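Local coordinates for lipoprotein (Colwellia psychrerythraea, PDB 3O0Y) that is of unknown function but is a putative lipoprotein of the DUF885 family, whose kinship with metallopeptidases suggests, without proving, a peptidase-like activity, at residues Q29-L34 and N88-I93; D166-L171 and I243-A248; Q523-M528 and D538-I543. One frame throughout, in Å; residues are numbered along the deposited sequence.

Contact 1: Q29-L34 and N88-I93; sequences QQLASL and NTIAGI
I93, the residue with the most surface covered here, pushes its CD1 methyl between Q30, L31 and L34 of the facing helix. CD1 sits over the flat amide of Q30: I93 CD1 is 3.5 Å from Q30 CD and nearly as close to OE1 and NE2, as expected of a methyl above the face of the group. The same I93 CD1 lies 3.8 Å from L31 CD2, and L34 meets it tip to tip, L34 CD1 to I93 CD1 at 3.8 Å. The extended ethyl branch explains this reach, since chi2 of 163° sets CD1 anti to CA. The shorter branch, I93 CG2, serves L31, sliding past in the opposite direction with L31 CD1 at 4.0 Å. I93 is the first residue past the helix, where psi of 137° turns the chain off the helical path. This is the end of an antiparallel helix pair, helix 27-44 against the C-terminal end of helix 73-92; the segment axes make 158° and come within 10.2 Å. L31 and I90 mark the closest backbone approach, and their side chains meet through L31 CD2 and I90 CG2 at 3.8 Å. The same L34 CD1 also meets T89 CG2 at 3.6 Å, the two side chains crossing at about a right angle. T89 presents only its methyl to the pair, as its hydroxyl is bonded to S85 O. Beyond the pair, Q106 NE2 bonds both I90 O and I93 O, tying the helix end to helix 100-117.

Contact 2: D166-L171 and I243-A248; sequences DYIVRL and ITQVIA
I168 and V246 face each other where helices 161-172 and 236-268 run side by side in nearly the same direction, their segment axes 14° apart and 9.6 Å away at closest approach, with 5.9 Å between I168 CA and V246 CA. V246 is shared by three side chains: I168 takes its CG2, L171 its CG1, and the edge of Y167 spans the two. V246 CG2 lies 3.6 Å from I168 CG1, the shortest approach between the two segments, with the side chains passing at a slant. The other prong, V246 CG1, reaches L171 CD1 at 3.9 Å, one turn further along the first helix. With CG1 anti to the backbone N (chi1 169°), the fork splits in this way between I168 and L171. Y167 approaches from one flank: its ring edge, not its face, meets the valine, Y167 CD2 to V246 CG2 and Y167 CE2 to V246 CG1 both being 4.1 Å, and CG2 lies near the ring plane. On the other flank the end of I168 turns to the base of Q245, where I168 CD1 is 3.8 Å from Q245 CB. Q245 OE1 also lies near I168 CD1, while Q245 NE2 makes a weak hydrogen bond to S241 OG within its own helix. F224 of helix 219-228 touches both Y167 and V246, and the Y167 hydroxyl bonds F220 O, so a third helix closes over the contact. What joins the two segments is therefore apolar contact between branched aliphatic groups and a ring edge. No polar pair links them, so the fit rests on the shapes of the packed groups, while the tyrosine hydroxyl spends its polarity on the third helix.

Contact 3: Q523-M528 and D538-I543; sequences QAISYM and DVVAEI
M528 reaches across to V539 and can be followed outward atom by atom. Its CB starts 3.7 Å from V539 CG1. CG, placed anti to the backbone N (chi1 174°), stays beside the same methyl, M528 CG to V539 CG1 again 3.7 Å, and also nears V539 CG2. SD stays near that methyl too, M528 SD to V539 CG1 being 3.8 Å, and comes near two further residues: M528 SD is 4.1 Å from I543 CD1 and about as far from E542 CB. At SD the chain bends, chi3 of -100° turning CE aside from the facing segment. The side chain as a whole also touches F503 and V506 of helix 491-515.

Around this thread the other aliphatic groups interlock. I525 CG1 meets I543 CG1 at 3.8 Å, and at its end I525 CD1 reaches V540 CG2. I543 CD1 packs on A524 CB at 3.8 Å. E542 lends only its CB here, and its carboxylate is held by R507 in a salt bridge; a sulfate ion about 5 Å from the side chain probably comes from the crystallisation liquor.

Helices 521-532 and 536-548 are separated by three residues, and the segment axes make 130° at 9.3 Å. A short link, reversed direction and an apolar seam with I525 nearest V539 in backbone register are the signs of a helical hairpin, here a splayed one packed against helix 491-515.

The three contacts are separate helix-helix seams, with centres 40 to 44 Å apart, and no pair of elements recurs. Contact 3 lies nearest the middle, about 19 Å from the chain's centre, and is mostly buried; contacts 1 and 2 both lie about 29 Å out. Distance alone does not set burial: contact 2 is buried beneath a third helix, whereas contact 1 is partly open. All three lack hydrogen bonds between their segments and rely on aliphatic side chains. Contact 1 adds a glutamine amide face, contact 2 a tyrosine edge, contact 3 a methionine thioether. Contact 3 joins consecutive helices; the other two bridge longer separations, antiparallel in contact 1 and parallel in contact 2.

Contact 1: Q29-L34 and N88-I93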
loop_
_atom_site.group_PDB
_atom_site.type_symbol
_atom_site.label_atom_id
_atom_site.label_comp_id
_atom_site.label_asym_id
_atom_site.label_seq_id
_atom_site.Cartn_x
_atom_site.Cartn_y
_atom_site.Cartn_z
ATOM N N GLN A 29 -19.505 -22.487 13.763
ATOM C CA GLN A 29 -18.360 -22.713 14.637
ATOM C C GLN A 29 -17.151 -23.261 13.890
ATOM O O GLN A 29 -16.016 -22.855 14.162
ATOM C CB GLN A 29 -18.712 -23.647 15.804
ATOM C CG GLN A 29 -19.764 -23.045 16.737
ATOM C CD GLN A 29 -20.295 -24.020 17.814
ATOM O OE1 GLN A 29 -20.414 -25.255 17.607
ATOM N NE2 GLN A 29 -20.635 -23.444 18.976
ATOM N N GLN A 30 -17.381 -24.114 12.894
ATOM C CA GLN A 30 -16.274 -24.644 12.123
ATOM C C GLN A 30 -15.612 -23.468 11.344
ATOM O O GLN A 30 -14.373 -23.420 11.208
ATOM C CB GLN A 30 -16.784 -25.646 11.082
ATOM C CG GLN A 30 -15.636 -26.275 10.262
ATOM C CD GLN A 30 -16.115 -27.366 9.319
ATOM O OE1 GLN A 30 -17.321 -27.582 9.167
ATOM N NE2 GLN A 30 -15.168 -27.988 8.618
ATOM N N LEU A 31 -16.457 -22.632 10.761
ATOM C CA LEU A 31 -16.023 -21.457 9.985
ATOM C C LEU A 31 -15.233 -20.495 10.876
ATOM O O LEU A 31 -14.160 -20.046 10.512
ATOM C CB LEU A 31 -17.213 -20.761 9.311
ATOM C CG LEU A 31 -17.755 -21.432 8.040
ATOM C CD1 LEU A 31 -19.146 -20.858 7.710
ATOM C CD2 LEU A 31 -16.785 -21.280 6.847
ATOM N N ALA A 32 -15.710 -20.225 12.085
ATOM C CA ALA A 32 -14.987 -19.315 12.954
ATOM C C ALA A 32 -13.616 -19.893 13.279
ATOM O O ALA A 32 -12.645 -19.154 13.356
ATOM C CB ALA A 32 -15.779 -19.044 14.238
ATOM N N SER A 33 -13.513 -21.198 13.500
ATOM C CA SER A 33 -12.220 -21.806 13.792
ATOM C C SER A 33 -11.274 -21.673 12.637
ATOM O O SER A 33 -10.082 -21.431 12.844
ATOM C CB SER A 33 -12.283 -23.315 14.209
ATOM O OG SER A 33 -12.986 -23.406 15.450
ATOM N N LEU A 34 -11.814 -21.850 11.431
ATOM C CA LEU A 34 -10.986 -21.703 10.229
ATOM C C LEU A 34 -10.461 -20.267 10.043
ATOM O O LEU A 34 -9.300 -20.055 9.595
ATOM C CB LEU A 34 -11.742 -22.138 8.969
ATOM C CG LEU A 34 -11.917 -23.645 8.910
ATOM C CD1 LEU A 34 -13.143 -24.061 8.037
ATOM C CD2 LEU A 34 -10.577 -24.387 8.424
ATOM N N ASN A 88 -10.087 -23.693 0.682
ATOM C CA ASN A 88 -10.909 -24.695 0.076
ATOM C C ASN A 88 -11.919 -25.295 1.105
ATOM O O ASN A 88 -13.044 -25.591 0.760
ATOM C CB ASN A 88 -9.994 -25.775 -0.557
ATOM C CG ASN A 88 -9.469 -25.332 -1.867
ATOM O OD1 ASN A 88 -10.111 -24.516 -2.544
ATOM N ND2 ASN A 88 -8.267 -25.846 -2.256
ATOM N N THR A 89 -11.533 -25.436 2.346
ATOM C CA THR A 89 -12.417 -26.018 3.378
ATOM C C THR A 89 -13.536 -25.002 3.642
ATOM O O THR A 89 -14.736 -25.374 3.652
ATOM C CB THR A 89 -11.651 -26.307 4.647
ATOM O OG1 THR A 89 -10.636 -27.283 4.337
ATOM C CG2 THR A 89 -12.604 -26.820 5.736
ATOM N N ILE A 90 -13.142 -23.726 3.778
ATOM C CA ILE A 90 -14.146 -22.633 3.984
ATOM C C ILE A 90 -15.154 -22.668 2.836
ATOM O O ILE A 90 -16.356 -22.643 3.046
ATOM C CB ILE A 90 -13.498 -21.228 4.004
ATOM C CG1 ILE A 90 -12.667 -21.069 5.268
ATOM C CG2 ILE A 90 -14.565 -20.100 3.956
ATOM C CD1 ILE A 90 -11.788 -19.816 5.371
ATOM N N ALA A 91 -14.674 -22.776 1.600
ATOM C CA ALA A 91 -15.548 -22.670 0.450
ATOM C C ALA A 91 -16.597 -23.801 0.357
ATOM O O ALA A 91 -17.616 -23.634 -0.268
ATOM C CB ALA A 91 -14.684 -22.573 -0.919
ATOM N N GLY A 92 -16.284 -24.959 0.898
ATOM C CA GLY A 92 -17.142 -26.129 0.773
ATOM C C GLY A 92 -18.229 -26.227 1.829
ATOM O O GLY A 92 -19.145 -27.020 1.690
ATOM N N ILE A 93 -18.158 -25.407 2.877
ATOM C CA ILE A 93 -19.061 -25.557 4.016
ATOM C C ILE A 93 -20.446 -25.029 3.642
ATOM O O ILE A 93 -20.570 -24.042 2.957
ATOM C CB ILE A 93 -18.488 -24.896 5.260
ATOM C CG1 ILE A 93 -17.377 -25.794 5.795
ATOM C CG2 ILE A 93 -19.592 -24.582 6.316
ATOM C CD1 ILE A 93 -16.505 -25.114 6.734
#

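Contact 2: D166-L171 and I243-A248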
loop_
_atom_site.group_PDB
_atom_site.type_symbol
_atom_site.label_atom_id
_atom_site.label_comp_id
_atom_site.label_asym_id
_atom_site.label_seq_id
_atom_site.Cartn_x
_atom_site.Cartn_y
_atom_site.Cartn_z
ATOM N N ASP A 166 13.833 -7.463 22.826
ATOM C CA ASP A 166 13.174 -7.999 21.601
ATOM C C ASP A 166 13.740 -7.473 20.254
ATOM O O ASP A 166 13.851 -8.212 19.229
ATOM C CB ASP A 166 11.689 -7.703 21.601
ATOM C CG ASP A 166 10.899 -8.440 22.697
ATOM O OD1 ASP A 166 11.389 -9.419 23.265
ATOM O OD2 ASP A 166 9.768 -7.971 23.021
ATOM N N TYR A 167 14.135 -6.201 20.265
ATOM C CA TYR A 167 14.758 -5.552 19.095
ATOM C C TYR A 167 16.117 -6.176 18.807
ATOM O O TYR A 167 16.421 -6.525 17.667
ATOM C CB TYR A 167 14.846 -4.045 19.403
ATOM C CG TYR A 167 15.269 -3.095 18.340
ATOM C CD1 TYR A 167 14.356 -2.606 17.425
ATOM C CD2 TYR A 167 16.605 -2.683 18.227
ATOM C CE1 TYR A 167 14.729 -1.588 16.487
ATOM C CE2 TYR A 167 16.970 -1.666 17.323
ATOM C CZ TYR A 167 16.049 -1.182 16.427
ATOM O OH TYR A 167 16.403 -0.221 15.508
ATOM N N ILE A 168 16.893 -6.422 19.866
ATOM C CA ILE A 168 18.206 -7.030 19.740
ATOM C C ILE A 168 18.130 -8.446 19.199
ATOM O O ILE A 168 18.914 -8.851 18.313
ATOM C CB ILE A 168 18.965 -6.928 21.102
ATOM C CG1 ILE A 168 19.362 -5.472 21.310
ATOM C CG2 ILE A 168 20.208 -7.845 21.135
ATOM C CD1 ILE A 168 19.635 -5.133 22.797
ATOM N N VAL A 169 17.204 -9.195 19.764
ATOM C CA VAL A 169 16.985 -10.588 19.383
ATOM C C VAL A 169 16.560 -10.680 17.895
ATOM O O VAL A 169 16.993 -11.576 17.158
ATOM C CB VAL A 169 15.991 -11.222 20.324
ATOM C CG1 VAL A 169 15.501 -12.535 19.778
ATOM C CG2 VAL A 169 16.682 -11.377 21.727
ATOM N N ARG A 170 15.719 -9.741 17.483
ATOM C CA ARG A 170 15.328 -9.690 16.056
ATOM C C ARG A 170 16.509 -9.420 15.144
ATOM O O ARG A 170 16.720 -10.139 14.134
ATOM C CB ARG A 170 14.196 -8.660 15.871
ATOM C CG ARG A 170 12.859 -9.301 16.230
ATOM C CD ARG A 170 11.671 -8.419 15.810
ATOM N NE ARG A 170 10.422 -9.186 15.681
ATOM C CZ ARG A 170 9.212 -8.647 15.731
ATOM N NH1 ARG A 170 9.052 -7.335 15.841
ATOM N NH2 ARG A 170 8.159 -9.425 15.579
ATOM N N LEU A 171 17.318 -8.414 15.503
ATOM C CA LEU A 171 18.531 -8.105 14.708
ATOM C C LEU A 171 19.482 -9.284 14.564
ATOM O O LEU A 171 20.068 -9.495 13.498
ATOM C CB LEU A 171 19.276 -6.878 15.281
ATOM C CG LEU A 171 18.547 -5.529 15.288
ATOM C CD1 LEU A 171 19.378 -4.534 16.085
ATOM C CD2 LEU A 171 18.225 -4.982 13.933
ATOM N N ILE A 243 22.593 -0.032 23.811
ATOM C CA ILE A 243 23.018 0.581 22.560
ATOM C C ILE A 243 24.235 -0.158 22.011
ATOM O O ILE A 243 24.303 -0.472 20.815
ATOM C CB ILE A 243 23.300 2.088 22.772
ATOM C CG1 ILE A 243 22.006 2.826 23.070
ATOM C CG2 ILE A 243 23.997 2.708 21.576
ATOM C CD1 ILE A 243 22.244 4.167 23.652
ATOM N N THR A 244 25.193 -0.496 22.873
ATOM C CA THR A 244 26.335 -1.298 22.455
ATOM C C THR A 244 25.951 -2.642 21.882
ATOM O O THR A 244 26.557 -3.111 20.892
ATOM C CB THR A 244 27.341 -1.484 23.633
ATOM O OG1 THR A 244 27.706 -0.177 24.074
ATOM C CG2 THR A 244 28.576 -2.307 23.182
ATOM N N GLN A 245 24.970 -3.275 22.513
ATOM C CA GLN A 245 24.442 -4.552 22.044
ATOM C C GLN A 245 23.782 -4.432 20.657
ATOM O O GLN A 245 23.984 -5.292 19.782
ATOM C CB GLN A 245 23.456 -5.123 23.047
ATOM C CG GLN A 245 24.124 -5.685 24.292
ATOM C CD GLN A 245 23.096 -6.173 25.280
ATOM O OE1 GLN A 245 22.363 -7.130 25.003
ATOM N NE2 GLN A 245 23.055 -5.540 26.455
ATOM N N VAL A 246 23.101 -3.337 20.428
ATOM C CA VAL A 246 22.478 -3.057 19.141
ATOM C C VAL A 246 23.539 -2.843 18.101
ATOM O O VAL A 246 23.482 -3.466 17.061
ATOM C CB VAL A 246 21.508 -1.852 19.174
ATOM C CG1 VAL A 246 21.091 -1.444 17.698
ATOM C CG2 VAL A 246 20.244 -2.250 20.027
ATOM N N ILE A 247 24.557 -2.044 18.423
ATOM C CA ILE A 247 25.669 -1.827 17.501
ATOM C C ILE A 247 26.357 -3.120 17.140
ATOM O O ILE A 247 26.727 -3.306 15.979
ATOM C CB ILE A 247 26.729 -0.835 18.083
ATOM C CG1 ILE A 247 26.099 0.553 18.221
ATOM C CG2 ILE A 247 28.007 -0.873 17.191
ATOM C CD1 ILE A 247 26.904 1.556 19.132
ATOM N N ALA A 248 26.559 -3.987 18.124
ATOM C CA ALA A 248 27.156 -5.291 17.882
ATOM C C ALA A 248 26.336 -6.143 16.904
ATOM O O ALA A 248 26.892 -6.737 15.971
ATOM C CB ALA A 248 27.373 -6.039 19.173
#

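Contact 3: Q523-M528 and D538-I543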
loop_
_atom_site.group_PDB
_atom_site.type_symbol
_atom_site.label_atom_id
_atom_site.label_comp_id
_atom_site.label_asym_id
_atom_site.label_seq_id
_atom_site.Cartn_x
_atom_site.Cartn_y
_atom_site.Cartn_z
ATOM N N GLN A 523 9.406 3.764 -23.071
ATOM C CA GLN A 523 8.142 4.171 -23.717
ATOM C C GLN A 523 7.118 4.530 -22.660
ATOM O O GLN A 523 6.345 5.524 -22.829
ATOM C CB GLN A 523 7.601 3.058 -24.650
ATOM C CG GLN A 523 8.444 2.840 -25.878
ATOM C CD GLN A 523 8.271 1.452 -26.522
ATOM O OE1 GLN A 523 7.481 0.633 -26.076
ATOM N NE2 GLN A 523 8.968 1.223 -27.609
ATOM N N ALA A 524 7.084 3.738 -21.574
ATOM C CA ALA A 524 6.130 3.994 -20.494
ATOM C C ALA A 524 6.477 5.331 -19.804
ATOM O O ALA A 524 5.587 6.158 -19.523
ATOM C CB ALA A 524 6.140 2.796 -19.476
ATOM N N ILE A 525 7.769 5.569 -19.554
ATOM C CA ILE A 525 8.193 6.853 -18.948
ATOM C C ILE A 525 7.758 8.051 -19.833
ATOM O O ILE A 525 7.155 9.021 -19.347
ATOM C CB ILE A 525 9.736 6.896 -18.752
ATOM C CG1 ILE A 525 10.174 5.906 -17.672
ATOM C CG2 ILE A 525 10.213 8.339 -18.355
ATOM C CD1 ILE A 525 11.599 5.595 -17.627
ATOM N N SER A 526 8.060 7.956 -21.119
ATOM C CA SER A 526 7.752 9.036 -22.070
ATOM C C SER A 526 6.266 9.309 -22.073
ATOM O O SER A 526 5.837 10.454 -21.929
ATOM C CB SER A 526 8.170 8.659 -23.494
ATOM O OG SER A 526 9.581 8.566 -23.563
ATOM N N TYR A 527 5.450 8.244 -22.140
ATOM C CA TYR A 527 3.975 8.418 -22.203
ATOM C C TYR A 527 3.505 9.129 -20.933
ATOM O O TYR A 527 2.703 10.082 -20.981
ATOM C CB TYR A 527 3.280 7.035 -22.381
ATOM C CG TYR A 527 1.775 7.101 -22.457
ATOM C CD1 TYR A 527 1.105 7.570 -23.590
ATOM C CD2 TYR A 527 0.998 6.895 -21.312
ATOM C CE1 TYR A 527 -0.307 7.620 -23.634
ATOM C CE2 TYR A 527 -0.345 7.092 -21.329
ATOM C CZ TYR A 527 -1.004 7.419 -22.458
ATOM O OH TYR A 527 -2.363 7.525 -22.407
ATOM N N MET A 528 3.900 8.579 -19.777
ATOM C CA MET A 528 3.388 9.107 -18.519
ATOM C C MET A 528 3.823 10.587 -18.312
ATOM O O MET A 528 3.034 11.435 -17.815
ATOM C CB MET A 528 3.803 8.236 -17.314
ATOM C CG MET A 528 3.425 8.783 -15.945
ATOM S SD MET A 528 3.633 7.469 -14.555
ATOM C CE MET A 528 2.091 6.944 -14.334
ATOM N N ASP A 538 10.271 11.499 -10.898
ATOM C CA ASP A 538 9.115 10.903 -10.242
ATOM C C ASP A 538 8.499 9.829 -11.157
ATOM O O ASP A 538 8.195 8.694 -10.715
ATOM C CB ASP A 538 8.137 12.012 -9.835
ATOM C CG ASP A 538 8.851 13.088 -8.931
ATOM O OD1 ASP A 538 9.609 12.616 -8.041
ATOM O OD2 ASP A 538 8.738 14.348 -9.124
ATOM N N VAL A 539 8.413 10.137 -12.435
ATOM C CA VAL A 539 7.916 9.149 -13.366
ATOM C C VAL A 539 8.780 7.913 -13.449
ATOM O O VAL A 539 8.251 6.822 -13.503
ATOM C CB VAL A 539 7.620 9.761 -14.726
ATOM C CG1 VAL A 539 7.104 8.659 -15.708
ATOM C CG2 VAL A 539 6.539 10.817 -14.530
ATOM N N VAL A 540 10.098 8.067 -13.450
ATOM C CA VAL A 540 11.037 6.934 -13.473
ATOM C C VAL A 540 10.749 5.988 -12.285
ATOM O O VAL A 540 10.610 4.763 -12.465
ATOM C CB VAL A 540 12.506 7.354 -13.408
ATOM C CG1 VAL A 540 13.346 6.115 -13.180
ATOM C CG2 VAL A 540 12.938 8.006 -14.744
ATOM N N ALA A 541 10.569 6.557 -11.086
ATOM C CA ALA A 541 10.287 5.711 -9.926
ATOM C C ALA A 541 8.940 4.991 -10.044
ATOM O O ALA A 541 8.821 3.828 -9.633
ATOM C CB ALA A 541 10.368 6.517 -8.644
ATOM N N GLU A 542 7.921 5.662 -10.595
ATOM C CA GLU A 542 6.647 5.035 -10.791
ATOM C C GLU A 542 6.715 3.872 -11.768
ATOM O O GLU A 542 6.210 2.751 -11.503
ATOM C CB GLU A 542 5.630 6.048 -11.282
ATOM C CG GLU A 542 5.316 7.134 -10.312
ATOM C CD GLU A 542 4.461 6.693 -9.182
ATOM O OE1 GLU A 542 3.529 5.843 -9.359
ATOM O OE2 GLU A 542 4.756 7.195 -8.098
ATOM N N ILE A 543 7.281 4.118 -12.942
ATOM C CA ILE A 543 7.356 3.041 -13.950
ATOM C C ILE A 543 8.146 1.828 -13.385
ATOM O O ILE A 543 7.710 0.684 -13.501
ATOM C CB ILE A 543 8.004 3.545 -15.293
ATOM C CG1 ILE A 543 7.105 4.597 -15.935
ATOM C CG2 ILE A 543 8.371 2.302 -16.245
ATOM C CD1 ILE A 543 5.600 4.252 -16.050
#